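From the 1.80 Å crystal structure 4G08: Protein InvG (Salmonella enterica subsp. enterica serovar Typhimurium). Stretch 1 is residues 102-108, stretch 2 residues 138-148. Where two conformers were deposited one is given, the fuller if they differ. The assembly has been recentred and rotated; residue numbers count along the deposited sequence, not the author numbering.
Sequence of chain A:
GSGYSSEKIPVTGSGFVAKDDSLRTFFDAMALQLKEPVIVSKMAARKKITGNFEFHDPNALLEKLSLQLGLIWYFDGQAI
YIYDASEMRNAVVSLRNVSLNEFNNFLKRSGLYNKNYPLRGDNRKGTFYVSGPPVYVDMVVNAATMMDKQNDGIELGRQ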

# COMPACT_ATOMS: atom_id res chain seq x y z
N GLU A 102 -16.14 -13.29 0.31
CA GLU A 102 -15.30 -14.27 1.01
C GLU A 102 -13.82 -13.91 0.89
O GLU A 102 -13.06 -14.06 1.84
N PHE A 103 -13.41 -13.51 -0.30
CA PHE A 103 -12.02 -13.16 -0.55
C PHE A 103 -11.60 -11.89 0.19
O PHE A 103 -10.60 -11.87 0.89
N ASN A 104 -12.48 -10.90 0.16
CA ASN A 104 -12.29 -9.67 0.91
C ASN A 104 -12.09 -9.95 2.39
O ASN A 104 -11.15 -9.44 3.00
N ASN A 105 -13.02 -10.69 2.97
CA ASN A 105 -12.92 -11.02 4.38
C ASN A 105 -11.64 -11.75 4.69
O ASN A 105 -11.01 -11.53 5.73
N PHE A 106 -11.21 -12.60 3.77
CA PHE A 106 -10.00 -13.34 3.96
C PHE A 106 -8.80 -12.40 4.06
O PHE A 106 -7.97 -12.53 4.95
N LEU A 107 -8.75 -11.41 3.17
CA LEU A 107 -7.66 -10.44 3.21
C LEU A 107 -7.71 -9.65 4.51
O LEU A 107 -6.68 -9.25 5.04
N LYS A 108 -8.92 -9.32 4.94
CA LYS A 108 -9.11 -8.50 6.13
C LYS A 108 -8.66 -9.24 7.39
O LYS A 108 -7.87 -8.71 8.18
N ASP A 138 0.68 -7.06 -5.64
CA ASP A 138 1.31 -8.35 -5.87
C ASP A 138 0.78 -9.38 -4.88
O ASP A 138 0.48 -10.52 -5.24
N MET A 139 0.64 -8.97 -3.63
CA MET A 139 0.03 -9.80 -2.62
C MET A 139 -1.40 -10.14 -2.99
O MET A 139 -1.82 -11.29 -2.86
N VAL A 140 -2.16 -9.16 -3.45
CA VAL A 140 -3.58 -9.42 -3.71
C VAL A 140 -3.74 -10.41 -4.84
O VAL A 140 -4.53 -11.35 -4.77
N VAL A 141 -2.94 -10.23 -5.88
CA VAL A 141 -2.94 -11.13 -7.01
C VAL A 141 -2.53 -12.54 -6.60
O VAL A 141 -3.17 -13.51 -7.00
N ASN A 142 -1.44 -12.67 -5.85
CA ASN A 142 -1.06 -13.99 -5.38
C ASN A 142 -2.17 -14.61 -4.55
O ASN A 142 -2.44 -15.80 -4.68
N ALA A 143 -2.75 -13.84 -3.64
CA ALA A 143 -3.76 -14.41 -2.76
C ALA A 143 -4.95 -14.90 -3.57
O ALA A 143 -5.47 -15.98 -3.33
N ALA A 144 -5.36 -14.11 -4.56
CA ALA A 144 -6.50 -14.50 -5.37
C ALA A 144 -6.18 -15.74 -6.19
O ALA A 144 -7.02 -16.63 -6.35
N THR A 145 -4.95 -15.83 -6.68
CA THR A 145 -4.56 -16.98 -7.49
C THR A 145 -4.51 -18.26 -6.68
O THR A 145 -5.05 -19.28 -7.10
N MET A 146 -3.95 -18.18 -5.48
CA MET A 146 -3.92 -19.33 -4.59
C MET A 146 -5.34 -19.74 -4.22
O MET A 146 -5.67 -20.92 -4.26
N MET A 147 -6.15 -18.77 -3.80
CA MET A 147 -7.49 -19.10 -3.35
C MET A 147 -8.38 -19.66 -4.46
O MET A 147 -9.23 -20.51 -4.20
N ASP A 148 -8.27 -19.12 -5.66
CA ASP A 148 -9.10 -19.60 -6.75
C ASP A 148 -8.78 -21.04 -7.09
O ASP A 148 -9.68 -21.87 -7.26

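What fills the centre of the contact between these two helices? Phe103 does: it points toward the second helix in the t rotamer and enters it as a knob, among Val140, Ala143, Ala144 and Met147. Two of those four are alanines, whose short side chains let the ring come close to the helix backbone. Phe103 CZ lies 3.7 Å from Ala144 CB and 3.6 Å from Ala144 N, while Phe103 CE1 is 3.9 Å from Ala143 CB. Phe103 CE2 meets Val140 CG1 at 4.2 Å.

How does Met147 join both phenylalanines? Its chi1 and chi2 are both t, an extended course that carries the sulfur toward the first helix, and chi3 near m turns the methyl onto Phe106. Met147 SD sits at the edge of the Phe103 ring, 3.8 Å from Phe103 CD1. Met147 CE lies over one face of Phe106, 3.2 Å from Phe106 CG, in a CH-pi contact. Phe106, also t, is otherwise largely exposed, so this methyl covers part of an open ring.

What does Leu107 add, one turn after Phe103? In its m, t rotamer, Leu107 CD2 lies 4.0 Å from Ala143 CB and 4.2 Å from Met139 SD, while Leu107 CD1 approaches Val140 CG2 at 4.4 Å. Met139 leaves its backbone sideways, but its end comes nearer to the first helix.

Where are the polar side chains? They lie outside this packing, and no hydrogen bond crosses between the helices. Glu102 points toward the second helix, yet it stops short of contact, with Glu102 OE2 5.2 Å from Met147 SD. Thr145 points away and bonds within its own helix, Thr145 OG1 donating to Val141 O at 2.8 Å. Asp138 and Asp148 lie out of reach of the first helix and have hydrogen-bond partners elsewhere in the structure.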

# COMPACT_ATOMS: atom_id res chain seq x y z
CB GLU A 102 -15.56 -15.66 0.41
CG GLU A 102 -14.95 -16.85 1.13
CD GLU A 102 -15.17 -18.16 0.36
OE1 GLU A 102 -15.92 -18.14 -0.64
OE2 GLU A 102 -14.54 -19.17 0.72
CB PHE A 103 -11.78 -13.01 -2.04
CG PHE A 103 -10.37 -12.69 -2.38
CD1 PHE A 103 -9.36 -13.58 -2.07
CD2 PHE A 103 -10.03 -11.46 -2.90
CE1 PHE A 103 -8.05 -13.28 -2.35
CE2 PHE A 103 -8.72 -11.13 -3.14
CZ PHE A 103 -7.73 -12.05 -2.87
CB ASN A 104 -13.53 -8.80 0.77
CG ASN A 104 -13.31 -7.63 -0.14
OD1 ASN A 104 -12.44 -6.79 0.09
ND2 ASN A 104 -14.18 -7.50 -1.13
CB ASN A 105 -14.10 -11.86 4.82
CG ASN A 105 -15.37 -11.07 4.84
OD1 ASN A 105 -15.36 -9.84 4.79
ND2 ASN A 105 -16.50 -11.78 4.84
CB PHE A 106 -9.81 -14.32 2.81
CG PHE A 106 -8.48 -14.98 2.80
CD1 PHE A 106 -8.16 -15.93 3.75
CD2 PHE A 106 -7.51 -14.57 1.92
CE1 PHE A 106 -6.93 -16.53 3.76
CE2 PHE A 106 -6.26 -15.14 1.94
CZ PHE A 106 -5.97 -16.12 2.86
CB LEU A 107 -7.74 -9.47 2.04
CG LEU A 107 -7.56 -10.09 0.66
CD1 LEU A 107 -7.64 -8.98 -0.37
CD2 LEU A 107 -6.23 -10.81 0.58
CB LYS A 108 -10.57 -8.10 6.25
CG LYS A 108 -10.91 -6.94 5.34
CD LYS A 108 -12.40 -6.70 5.24
CE LYS A 108 -12.65 -5.46 4.41
NZ LYS A 108 -14.10 -5.18 4.21
CB ASP A 138 2.82 -8.24 -5.71
CG ASP A 138 3.47 -7.54 -6.88
OD1 ASP A 138 2.79 -7.29 -7.89
OD2 ASP A 138 4.70 -7.31 -6.81
CB MET A 139 0.07 -9.08 -1.28
CG MET A 139 -0.38 -9.91 -0.10
SD MET A 139 -2.14 -9.75 0.22
CE MET A 139 -2.24 -7.98 0.39
CB VAL A 140 -4.35 -8.14 -4.04
CG1 VAL A 140 -5.73 -8.51 -4.54
CG2 VAL A 140 -4.45 -7.25 -2.82
CB VAL A 141 -1.98 -10.62 -8.08
CG1 VAL A 141 -1.76 -11.67 -9.15
CG2 VAL A 141 -2.52 -9.33 -8.67
CB ASN A 142 0.25 -14.00 -4.60
CG ASN A 142 0.62 -15.38 -4.10
OD1 ASN A 142 0.77 -16.32 -4.89
ND2 ASN A 142 0.62 -15.55 -2.78
CB ALA A 143 -4.20 -13.40 -1.73
CB ALA A 144 -6.91 -13.36 -6.28
CB THR A 145 -3.20 -16.75 -8.18
OG1 THR A 145 -3.25 -15.53 -8.93
CG2 THR A 145 -2.90 -17.89 -9.12
CB MET A 146 -3.11 -19.02 -3.33
CG MET A 146 -1.61 -18.96 -3.54
SD MET A 146 -0.90 -20.29 -4.54
CE MET A 146 -1.83 -21.72 -3.98
CB MET A 147 -8.16 -17.91 -2.69
CG MET A 147 -9.41 -18.31 -1.95
SD MET A 147 -10.07 -17.09 -0.81
CE MET A 147 -8.80 -17.12 0.45
CB ASP A 148 -8.92 -18.72 -7.98
CG ASP A 148 -10.23 -18.27 -8.57
OD1 ASP A 148 -11.25 -18.39 -7.87
OD2 ASP A 148 -10.25 -17.87 -9.75